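Local coordinates for taurine:2-oxoglutarate aminotransferase (Bifidobacterium kashiwanohense PV20-2, PDB 6JIX), which probably uses pyridoxal 5'-phosphate to transfer the amino group of taurine to 2-oxoglutarate, at residues A[155-160]-A[386-391]; A[338-343]-A[420-425]; A[356-361]-A[438-443]; A[393-398]-A[414-419]. All coordinates share one frame; numbering follows the deposited sequence.

Contact 1 of 4, residues A[155-160]-A[386-391]; sequences GDWRRF and APYHTP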
# COMPACT_ATOMS: atom_id res chain seq x y z
N GLY A 155 -16.25 6.61 6.48
CA GLY A 155 -17.39 6.81 7.34
C GLY A 155 -17.69 5.69 8.32
O GLY A 155 -18.08 5.96 9.48
N ASP A 156 -17.53 4.43 7.91
CA ASP A 156 -18.03 3.35 8.75
C ASP A 156 -17.12 3.16 9.97
O ASP A 156 -16.01 3.71 10.06
CB ASP A 156 -18.25 2.05 7.95
CG ASP A 156 -16.94 1.37 7.48
OD1 ASP A 156 -16.98 0.72 6.40
OD2 ASP A 156 -15.90 1.46 8.18
N TRP A 157 -17.61 2.37 10.92
CA TRP A 157 -17.05 2.32 12.27
C TRP A 157 -15.63 1.79 12.32
O TRP A 157 -15.00 1.88 13.37
CB TRP A 157 -17.97 1.47 13.16
CG TRP A 157 -18.34 0.10 12.59
CD1 TRP A 157 -19.52 -0.24 11.99
CD2 TRP A 157 -17.55 -1.09 12.62
NE1 TRP A 157 -19.50 -1.56 11.62
CE2 TRP A 157 -18.31 -2.11 11.99
CE3 TRP A 157 -16.28 -1.40 13.10
CZ2 TRP A 157 -17.83 -3.41 11.84
CZ3 TRP A 157 -15.80 -2.70 12.94
CH2 TRP A 157 -16.57 -3.69 12.32
N ARG A 158 -15.10 1.24 11.22
CA ARG A 158 -13.69 0.83 11.22
C ARG A 158 -12.75 2.02 11.41
O ARG A 158 -11.56 1.80 11.68
CB ARG A 158 -13.38 0.08 9.93
CG ARG A 158 -14.06 -1.29 9.86
CD ARG A 158 -13.68 -2.01 8.60
NE ARG A 158 -14.50 -1.56 7.48
CZ ARG A 158 -14.45 -2.10 6.27
NH1 ARG A 158 -13.62 -3.11 6.02
NH2 ARG A 158 -15.24 -1.64 5.30
N ARG A 159 -13.25 3.24 11.25
CA ARG A 159 -12.50 4.46 11.54
C ARG A 159 -12.26 4.68 13.04
O ARG A 159 -11.28 5.34 13.41
CB ARG A 159 -13.25 5.66 10.94
CG ARG A 159 -13.13 6.95 11.74
CD ARG A 159 -13.57 8.13 10.91
NE ARG A 159 -14.99 8.02 10.60
CZ ARG A 159 -15.96 8.44 11.40
NH1 ARG A 159 -15.67 9.00 12.57
NH2 ARG A 159 -17.23 8.29 11.05
N PHE A 160 -13.11 4.12 13.92
CA PHE A 160 -13.02 4.43 15.35
C PHE A 160 -11.66 4.01 15.91
O PHE A 160 -11.07 4.73 16.74
CB PHE A 160 -14.17 3.76 16.11
CG PHE A 160 -15.54 4.17 15.65
CD1 PHE A 160 -15.72 5.21 14.74
CD2 PHE A 160 -16.67 3.51 16.13
CE1 PHE A 160 -17.01 5.58 14.29
CE2 PHE A 160 -17.95 3.87 15.70
CZ PHE A 160 -18.13 4.90 14.77
N ALA A 386 -29.93 -6.48 10.89
CA ALA A 386 -28.77 -6.07 11.68
C ALA A 386 -28.65 -4.55 11.54
O ALA A 386 -28.14 -4.05 10.53
CB ALA A 386 -27.49 -6.77 11.23
N PRO A 387 -29.13 -3.79 12.53
CA PRO A 387 -29.01 -2.32 12.46
C PRO A 387 -27.56 -1.90 12.56
O PRO A 387 -26.69 -2.68 12.96
CB PRO A 387 -29.84 -1.81 13.65
CG PRO A 387 -30.06 -3.01 14.54
CD PRO A 387 -29.50 -4.25 13.88
N TYR A 388 -27.30 -0.64 12.21
CA TYR A 388 -25.92 -0.17 12.06
C TYR A 388 -25.06 -0.57 13.26
O TYR A 388 -25.41 -0.30 14.41
CB TYR A 388 -25.86 1.35 11.87
CG TYR A 388 -24.44 1.81 11.58
CD1 TYR A 388 -23.83 1.52 10.36
CD2 TYR A 388 -23.68 2.46 12.55
CE1 TYR A 388 -22.52 1.90 10.10
CE2 TYR A 388 -22.37 2.84 12.30
CZ TYR A 388 -21.79 2.56 11.07
OH TYR A 388 -20.49 2.93 10.80
N HIS A 389 -23.93 -1.22 12.97
CA HIS A 389 -22.90 -1.51 13.97
C HIS A 389 -23.43 -2.32 15.15
O HIS A 389 -23.03 -2.12 16.30
CB HIS A 389 -22.24 -0.22 14.47
CG HIS A 389 -20.90 -0.45 15.09
ND1 HIS A 389 -20.24 0.51 15.83
CD2 HIS A 389 -20.09 -1.54 15.08
CE1 HIS A 389 -19.08 0.02 16.25
NE2 HIS A 389 -18.97 -1.22 15.82
N THR A 390 -24.33 -3.25 14.88
CA THR A 390 -24.86 -4.09 15.95
C THR A 390 -23.80 -5.07 16.45
O THR A 390 -23.04 -5.63 15.65
CB THR A 390 -26.11 -4.85 15.49
OG1 THR A 390 -26.82 -5.30 16.64
CG2 THR A 390 -25.73 -6.04 14.62
N PRO A 391 -23.74 -5.33 17.75
CA PRO A 391 -22.98 -6.48 18.24
C PRO A 391 -23.75 -7.77 18.04
O PRO A 391 -24.98 -7.82 18.12
CB PRO A 391 -22.80 -6.16 19.74
CG PRO A 391 -23.99 -5.35 20.08
CD PRO A 391 -24.35 -4.56 18.85
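His389 lays its imidazole on the five-membered ring of Trp157 as an offset stack, with centroids 3.7 Å apart and planes 7° from parallel. The closest pair is Trp157 CD1 and His389 CG at 3.4 Å, and Trp157 CG sits over the middle of the imidazole. The stack reaches back along the tryptophan side chain, since CB of Trp157 makes a CH-pi contact over the same imidazole, 3.7 Å from its centroid. CG of Trp157 stands between the backbone N and the carbonyl carbon (chi1 50°), and CB and the ring both lie against the histidine. On the other face of the indole lies CG of Arg158.

Tyr388 comes in from the rim. The edge of the indole points toward the tyrosine face in an offset edge-to-face pair, with Trp157 CD1 3.7 Å from Tyr388 CZ, while Tyr388 OH ends 3.2 Å from Asp156 CA. Phe160 completes the aromatic cluster, its CE2 4.0 Å from His389 CE1. Flat aromatic residues suit the place because their faces and edges can meet over a broad area where the backbones stay apart, Trp157 CA and His389 CA being 7.2 Å from each other. Glu413 links the segments further: its carboxylate accepts from Trp157 NE1 and from His389 N. Asp156 caps Arg158 N and forms a salt bridge with its guanidinium.

Trp157 lies about 6 Å, side chain to side chain, from the glutamate-binding Trp23 and packs on Gln309 of the second subunit. The cluster thus joins the turn between helices 148-153 and 159-162 to the loop running from strand 383-384 to helix 395-404.

Contact 2 of 4, residues A[338-343]-A[420-425]; sequences AHVKEM and PPLIIT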
# COMPACT_ATOMS: atom_id res chain seq x y z
N ALA A 338 -20.45 -4.72 -22.09
CA ALA A 338 -21.69 -5.13 -22.74
C ALA A 338 -22.19 -6.45 -22.19
O ALA A 338 -23.39 -6.65 -22.00
CB ALA A 338 -21.49 -5.20 -24.25
N HIS A 339 -21.27 -7.38 -21.93
CA HIS A 339 -21.66 -8.65 -21.33
C HIS A 339 -22.20 -8.45 -19.92
O HIS A 339 -23.10 -9.18 -19.49
CB HIS A 339 -20.49 -9.63 -21.32
CG HIS A 339 -20.81 -10.90 -20.60
ND1 HIS A 339 -21.64 -11.87 -21.13
CD2 HIS A 339 -20.44 -11.34 -19.37
CE1 HIS A 339 -21.76 -12.86 -20.26
NE2 HIS A 339 -21.03 -12.57 -19.19
N VAL A 340 -21.64 -7.49 -19.18
CA VAL A 340 -22.12 -7.22 -17.83
C VAL A 340 -23.54 -6.68 -17.88
O VAL A 340 -24.41 -7.13 -17.12
CB VAL A 340 -21.16 -6.28 -17.08
CG1 VAL A 340 -21.74 -5.86 -15.71
CG2 VAL A 340 -19.82 -6.94 -16.88
N LYS A 341 -23.80 -5.71 -18.77
CA LYS A 341 -25.17 -5.20 -18.92
C LYS A 341 -26.15 -6.34 -19.20
O LYS A 341 -27.22 -6.41 -18.57
CB LYS A 341 -25.24 -4.17 -20.05
CG LYS A 341 -26.43 -3.19 -19.91
CD LYS A 341 -26.16 -2.16 -18.79
CE LYS A 341 -27.35 -1.21 -18.54
NZ LYS A 341 -28.65 -1.88 -18.21
N GLU A 342 -25.79 -7.26 -20.09
CA GLU A 342 -26.70 -8.36 -20.40
C GLU A 342 -26.84 -9.32 -19.21
O GLU A 342 -27.92 -9.88 -18.99
CB GLU A 342 -26.23 -9.07 -21.67
CG GLU A 342 -26.60 -10.53 -21.75
CD GLU A 342 -25.93 -11.20 -22.94
OE1 GLU A 342 -25.29 -10.46 -23.74
OE2 GLU A 342 -26.03 -12.44 -23.07
N MET A 343 -25.76 -9.56 -18.45
CA MET A 343 -25.94 -10.34 -17.23
C MET A 343 -26.74 -9.55 -16.19
O MET A 343 -27.40 -10.16 -15.34
CB MET A 343 -24.60 -10.77 -16.64
CG MET A 343 -23.80 -11.69 -17.53
SD MET A 343 -24.61 -13.26 -17.97
CE MET A 343 -25.37 -12.81 -19.54
N PRO A 420 -20.73 -11.18 -8.64
CA PRO A 420 -19.99 -12.30 -9.26
C PRO A 420 -19.01 -11.80 -10.30
O PRO A 420 -19.13 -10.67 -10.79
CB PRO A 420 -21.10 -13.14 -9.90
CG PRO A 420 -22.20 -12.14 -10.19
CD PRO A 420 -22.15 -11.15 -9.06
N PRO A 421 -18.03 -12.61 -10.68
CA PRO A 421 -17.07 -12.17 -11.69
C PRO A 421 -17.75 -11.77 -12.98
O PRO A 421 -18.74 -12.37 -13.40
CB PRO A 421 -16.17 -13.40 -11.88
CG PRO A 421 -16.34 -14.18 -10.62
CD PRO A 421 -17.75 -13.97 -10.19
N LEU A 422 -17.20 -10.72 -13.61
CA LEU A 422 -17.75 -10.15 -14.83
C LEU A 422 -17.77 -11.15 -15.98
O LEU A 422 -18.42 -10.88 -16.99
CB LEU A 422 -16.94 -8.92 -15.25
CG LEU A 422 -16.82 -7.81 -14.18
CD1 LEU A 422 -16.41 -6.48 -14.78
CD2 LEU A 422 -18.14 -7.68 -13.42
N ILE A 423 -17.08 -12.29 -15.85
CA ILE A 423 -17.09 -13.30 -16.91
C ILE A 423 -18.13 -14.38 -16.67
O ILE A 423 -18.23 -15.31 -17.49
CB ILE A 423 -15.71 -13.98 -17.08
CG1 ILE A 423 -15.31 -14.74 -15.82
CG2 ILE A 423 -14.64 -12.97 -17.49
CD1 ILE A 423 -13.98 -15.42 -15.94
N ILE A 424 -18.88 -14.32 -15.57
CA ILE A 424 -19.91 -15.31 -15.32
C ILE A 424 -20.89 -15.36 -16.50
O ILE A 424 -21.21 -14.33 -17.12
CB ILE A 424 -20.63 -15.03 -13.99
CG1 ILE A 424 -21.20 -16.34 -13.42
CG2 ILE A 424 -21.70 -13.97 -14.18
CD1 ILE A 424 -21.83 -16.18 -12.06
N THR A 425 -21.39 -16.55 -16.80
CA THR A 425 -22.29 -16.74 -17.93
C THR A 425 -23.71 -16.86 -17.41
O THR A 425 -23.93 -17.10 -16.22
CB THR A 425 -21.91 -17.99 -18.72
OG1 THR A 425 -22.10 -19.14 -17.89
CG2 THR A 425 -20.45 -17.89 -19.16
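Leu422 meets the helix first, packing its isobutyl group against one branch of Val340. CG2 of Val340 lies 3.9 Å from Leu422 CB and about as far from both leucine methyl groups, so a single methyl nests against the whole branched end. Two aliphatic residues are apt here, both being buried. The carbonyl of Leu422 faces another residue: its O stands near the plane of the His339 ring, at the edge, 3.2 Å from CD2.

Ile423 contributes little and turns its side chain away from the helix, as the type I turn from Pro421 to Ile424 carries the chain round. Ile424 then offers its carbonyl oxygen to His339, and NE2 donates to Ile424 O over 2.7 Å with an N-H...O angle of 163°. The acceptor lies almost in the imidazole plane. CG of His339 is anti to the backbone N (chi1 174°), and the ring beyond it lies with NE2 toward the loop. CG of Met343, one helical turn on, lies over one ring face, toward its rim. The bent chain of Met343 puts SD 3.7 Å from Ile424 O and 3.8 Å from Thr425 C. Thr425 itself is the N-cap of helix 426-447.

An alanine at His339 would probably leave Ile424 O without this donor and uncover the flank of Met343.

The acceptor is a main-chain oxygen, so the bond fixes helix 336-357 to the loop backbone just before helix 426-447, while Val340 and Leu422 supply the apolar half. Both helices are consistent with the small C-terminal domain of fold type I PLP enzymes.

Contact 3 of 4, residues A[356-361]-A[438-443]; sequences EKHKCV and KVLTWV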
# COMPACT_ATOMS: atom_id res chain seq x y z
N GLU A 356 -40.22 -9.75 -3.81
CA GLU A 356 -41.60 -10.22 -3.82
C GLU A 356 -41.75 -11.57 -3.11
O GLU A 356 -42.81 -11.85 -2.54
CB GLU A 356 -42.11 -10.30 -5.26
N LYS A 357 -40.73 -12.42 -3.11
CA LYS A 357 -40.91 -13.78 -2.62
C LYS A 357 -40.60 -13.99 -1.14
O LYS A 357 -40.99 -15.02 -0.59
CB LYS A 357 -40.06 -14.76 -3.44
CG LYS A 357 -40.31 -16.23 -3.07
CD LYS A 357 -39.41 -17.21 -3.82
CE LYS A 357 -39.33 -18.55 -3.07
NZ LYS A 357 -38.88 -19.69 -3.94
N HIS A 358 -39.89 -13.08 -0.48
CA HIS A 358 -39.35 -13.39 0.84
C HIS A 358 -39.73 -12.34 1.89
O HIS A 358 -39.63 -11.13 1.65
CB HIS A 358 -37.84 -13.55 0.77
CG HIS A 358 -37.40 -14.78 0.02
ND1 HIS A 358 -37.28 -16.01 0.63
CD2 HIS A 358 -37.00 -14.95 -1.26
CE1 HIS A 358 -36.84 -16.90 -0.26
NE2 HIS A 358 -36.67 -16.28 -1.41
N LYS A 359 -40.16 -12.81 3.07
CA LYS A 359 -40.49 -11.89 4.14
C LYS A 359 -39.26 -11.15 4.64
O LYS A 359 -39.38 -10.03 5.14
CB LYS A 359 -41.16 -12.64 5.31
N CYS A 360 -38.06 -11.72 4.42
CA CYS A 360 -36.81 -11.20 4.96
C CYS A 360 -36.05 -10.25 4.03
O CYS A 360 -34.98 -9.76 4.40
CB CYS A 360 -35.88 -12.36 5.32
SG CYS A 360 -35.12 -13.08 3.86
N VAL A 361 -36.56 -9.96 2.83
CA VAL A 361 -35.83 -9.15 1.86
C VAL A 361 -36.58 -7.84 1.64
O VAL A 361 -37.67 -7.83 1.04
CB VAL A 361 -35.61 -9.89 0.53
CG1 VAL A 361 -35.01 -8.96 -0.51
CG2 VAL A 361 -34.73 -11.12 0.74
N LYS A 438 -32.76 -20.55 -1.84
CA LYS A 438 -32.90 -21.56 -0.80
C LYS A 438 -32.53 -20.99 0.56
O LYS A 438 -33.23 -21.24 1.55
CB LYS A 438 -32.02 -22.78 -1.09
CG LYS A 438 -32.39 -23.59 -2.32
CD LYS A 438 -33.87 -23.40 -2.70
CE LYS A 438 -34.39 -24.60 -3.48
NZ LYS A 438 -33.26 -25.20 -4.26
N VAL A 439 -31.44 -20.22 0.64
CA VAL A 439 -30.98 -19.71 1.93
C VAL A 439 -31.93 -18.64 2.46
O VAL A 439 -32.21 -18.59 3.66
CB VAL A 439 -29.55 -19.17 1.83
CG1 VAL A 439 -29.22 -18.33 3.07
CG2 VAL A 439 -28.54 -20.31 1.65
N LEU A 440 -32.45 -17.78 1.57
CA LEU A 440 -33.40 -16.77 2.01
C LEU A 440 -34.65 -17.41 2.63
O LEU A 440 -35.20 -16.90 3.61
CB LEU A 440 -33.77 -15.85 0.84
CG LEU A 440 -32.57 -15.08 0.27
CD1 LEU A 440 -32.95 -14.11 -0.83
CD2 LEU A 440 -31.83 -14.34 1.38
N THR A 441 -35.09 -18.55 2.09
CA THR A 441 -36.18 -19.27 2.73
C THR A 441 -35.82 -19.66 4.16
O THR A 441 -36.61 -19.47 5.08
CB THR A 441 -36.56 -20.50 1.92
OG1 THR A 441 -37.31 -20.10 0.76
CG2 THR A 441 -37.40 -21.43 2.78
N TRP A 442 -34.61 -20.17 4.38
CA TRP A 442 -34.21 -20.52 5.74
C TRP A 442 -34.25 -19.29 6.66
O TRP A 442 -34.65 -19.38 7.82
CB TRP A 442 -32.83 -21.15 5.73
CG TRP A 442 -32.25 -21.42 7.09
CD1 TRP A 442 -32.26 -22.60 7.77
CD2 TRP A 442 -31.54 -20.49 7.93
NE1 TRP A 442 -31.61 -22.47 8.98
CE2 TRP A 442 -31.17 -21.18 9.10
CE3 TRP A 442 -31.20 -19.14 7.80
CZ2 TRP A 442 -30.46 -20.57 10.13
CZ3 TRP A 442 -30.50 -18.54 8.84
CH2 TRP A 442 -30.14 -19.25 9.99
N VAL A 443 -33.82 -18.13 6.15
CA VAL A 443 -33.84 -16.91 6.96
C VAL A 443 -35.28 -16.52 7.28
O VAL A 443 -35.60 -16.19 8.43
CB VAL A 443 -33.10 -15.77 6.24
CG1 VAL A 443 -33.35 -14.45 6.95
CG2 VAL A 443 -31.61 -16.07 6.17
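His358, whose ring lies across Leu440, belongs to a group of donors gathered round the carboxylate of Asp444: His358 ND1 bonds to Asp444 OD2, Cys360 N to OD1, and Lys359 N weakly to OD2. The other ring nitrogen, NE2, bonds to Asp437 OD2, while OD1 of that aspartate takes a salt bridge from Lys357 NZ.

Between these two acids, which lie one on each side of 438-443 in the sequence, the imidazole is spread over the helix. CB of Leu440 rests above the ring centre as a CH-pi contact, 3.5 Å from the centroid and 15° off the normal. CG of Lys357 covers part of the opposite face. His358 CE1 is 3.4 Å from Thr441 OG1. The second torsion of His358 (chi2 -85°) turns the ring so that a face meets Leu440 CB.

Further along the chain, at Cys360 and Val361, the contact becomes apolar. Cys360 CB sits 3.7 Å from Val443 CG1, and its SG is 3.8 Å from the same methyl. Val361 CG2 meets Leu440 CD1 at 3.8 Å, the two side chains crossing at about a right angle. Small or branched residues suit this close approach of chain and helix.

A leucine in place of His358 would probably leave Asp444 and Asp437 each short of a donor and deprive Leu440 CB of its flat partner.

With a carboxylate on each ring nitrogen, His358 is likely to be drawn toward its protonated form. The chemistry thus joins a charged network, holding the ring at both nitrogens, to a buried hydrophobic patch where helix 336-357 gives way to strand 361-367, probably within the small C-terminal domain.

Contact 4 of 4, residues A[393-398]-A[414-419]; sequences SVMPQI and TNINIC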
# COMPACT_ATOMS: atom_id res chain seq x y z
N SER A 393 -24.11 -9.54 15.21
CA SER A 393 -24.87 -9.59 13.97
C SER A 393 -25.12 -11.04 13.55
O SER A 393 -24.20 -11.86 13.55
CB SER A 393 -24.10 -8.85 12.87
OG SER A 393 -24.54 -9.24 11.59
N VAL A 394 -26.37 -11.35 13.19
CA VAL A 394 -26.70 -12.67 12.67
C VAL A 394 -26.33 -12.83 11.20
O VAL A 394 -26.50 -13.92 10.65
CB VAL A 394 -28.20 -13.00 12.76
CG1 VAL A 394 -28.65 -13.05 14.19
CG2 VAL A 394 -29.02 -11.97 11.97
N MET A 395 -25.87 -11.78 10.55
CA MET A 395 -25.60 -11.89 9.12
C MET A 395 -24.52 -12.93 8.80
O MET A 395 -24.66 -13.61 7.77
CB MET A 395 -25.26 -10.50 8.56
CG MET A 395 -26.37 -9.49 8.80
SD MET A 395 -27.86 -9.73 7.79
CE MET A 395 -27.15 -10.07 6.19
N PRO A 396 -23.47 -13.12 9.61
CA PRO A 396 -22.52 -14.19 9.28
C PRO A 396 -23.16 -15.57 9.23
O PRO A 396 -22.76 -16.41 8.41
CB PRO A 396 -21.46 -14.07 10.39
CG PRO A 396 -21.51 -12.64 10.78
CD PRO A 396 -22.96 -12.23 10.66
N GLN A 397 -24.13 -15.84 10.10
CA GLN A 397 -24.92 -17.07 10.02
C GLN A 397 -25.47 -17.28 8.61
O GLN A 397 -25.36 -18.38 8.05
CB GLN A 397 -26.07 -16.97 11.01
CG GLN A 397 -26.36 -18.18 11.84
CD GLN A 397 -27.41 -17.88 12.89
OE1 GLN A 397 -27.29 -16.90 13.65
NE2 GLN A 397 -28.48 -18.67 12.90
N ILE A 398 -26.09 -16.24 8.04
CA ILE A 398 -26.64 -16.31 6.69
C ILE A 398 -25.53 -16.51 5.66
O ILE A 398 -25.66 -17.30 4.72
CB ILE A 398 -27.42 -15.02 6.37
CG1 ILE A 398 -28.43 -14.70 7.47
CG2 ILE A 398 -28.05 -15.12 4.99
CD1 ILE A 398 -29.13 -13.38 7.26
N THR A 414 -26.42 -4.89 7.19
CA THR A 414 -27.62 -5.70 7.06
C THR A 414 -27.78 -6.23 5.64
O THR A 414 -28.90 -6.56 5.22
CB THR A 414 -28.86 -4.88 7.48
OG1 THR A 414 -29.92 -5.73 7.93
CG2 THR A 414 -29.42 -4.03 6.34
N ASN A 415 -26.67 -6.32 4.88
CA ASN A 415 -26.72 -6.62 3.46
C ASN A 415 -26.02 -7.92 3.11
O ASN A 415 -25.07 -8.34 3.78
CB ASN A 415 -26.11 -5.51 2.63
CG ASN A 415 -26.67 -4.18 3.00
OD1 ASN A 415 -26.06 -3.42 3.77
ND2 ASN A 415 -27.87 -3.89 2.51
N ILE A 416 -26.50 -8.52 2.04
CA ILE A 416 -25.80 -9.57 1.31
C ILE A 416 -25.40 -8.98 -0.03
O ILE A 416 -26.24 -8.43 -0.75
CB ILE A 416 -26.66 -10.83 1.13
CG1 ILE A 416 -27.28 -11.24 2.48
CG2 ILE A 416 -25.80 -11.95 0.62
CD1 ILE A 416 -28.13 -12.47 2.43
N ASN A 417 -24.12 -9.07 -0.35
CA ASN A 417 -23.66 -8.66 -1.67
C ASN A 417 -23.82 -9.81 -2.65
O ASN A 417 -23.70 -10.98 -2.29
CB ASN A 417 -22.19 -8.24 -1.64
CG ASN A 417 -21.94 -7.07 -0.72
OD1 ASN A 417 -22.76 -6.15 -0.64
ND2 ASN A 417 -20.81 -7.09 -0.01
N ILE A 418 -24.10 -9.45 -3.90
CA ILE A 418 -23.98 -10.38 -5.00
C ILE A 418 -23.20 -9.63 -6.08
O ILE A 418 -23.73 -8.75 -6.75
CB ILE A 418 -25.32 -10.89 -5.52
CG1 ILE A 418 -26.07 -11.61 -4.38
CG2 ILE A 418 -25.10 -11.87 -6.66
CD1 ILE A 418 -27.10 -10.72 -3.64
N CYS A 419 -21.91 -9.95 -6.20
CA CYS A 419 -21.00 -9.29 -7.13
C CYS A 419 -20.14 -10.36 -7.78
O CYS A 419 -18.92 -10.44 -7.53
CB CYS A 419 -20.13 -8.25 -6.40
SG CYS A 419 -21.05 -7.07 -5.41
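Met395, near the start of helix 395-404, carries its terminal methyl to Ile416 and to the backbone of Thr414 and Asn415. Its CB sets out toward residues 414-419, and CG, beside the backbone N (chi1 -58°), packs on CB of Ala386. The chain then bends twice. SD comes to rest 4.1 Å from Thr414 CA, and the terminal CE curls over the start of the strand, 3.6 Å from the backbone O of Asn415 and 3.9 Å from Ile416 CG1. A flexible thioether suits this place, since it can follow the main chain round and still end on an aliphatic side chain.

One turn later, Ile398 continues the seam. Its CG2 touches Ile416 CD1 at 3.7 Å, the two side chains crossing at about a right angle, so Ile416 is met by Met395 at CG1 and by Ile398 at its tip. Ser393 caps the approach to the helix, its OG accepting from Met395 N over 3.0 Å.

Strand 415-418 is an outer strand of an antiparallel three-stranded sheet, consistent with the small C-terminal domain of fold type I PLP enzymes. Helix 395-404 packs on it through Met395 and Ile398, and Ile398 also touches Val439, Val443 and Leu447, which places this helix against helix 426-447 as well.

How the contacts relate
From the N terminus, residues 155-160 open the loop that contact 1 closes at 386-391. Helix 336-357 starts contacts 2 and 3 within that loop, but these close only at 420-425 and 438-443, so both cross contact 1; they also cross each other. Contact 4 follows contact 1 in series and is nested inside the loops of contacts 2 and 3. Ala386 bridges contacts 1 and 4, its N probably hydrogen-bonded to Thr414 OG1. Contacts 3 and 4 touch as well, Trp442 lying against Gln397. Together the four tie helices 336-357, 395-404 and 426-447 and the three-stranded sheet into one unit, which contact 1 joins to the loop near the cofactor.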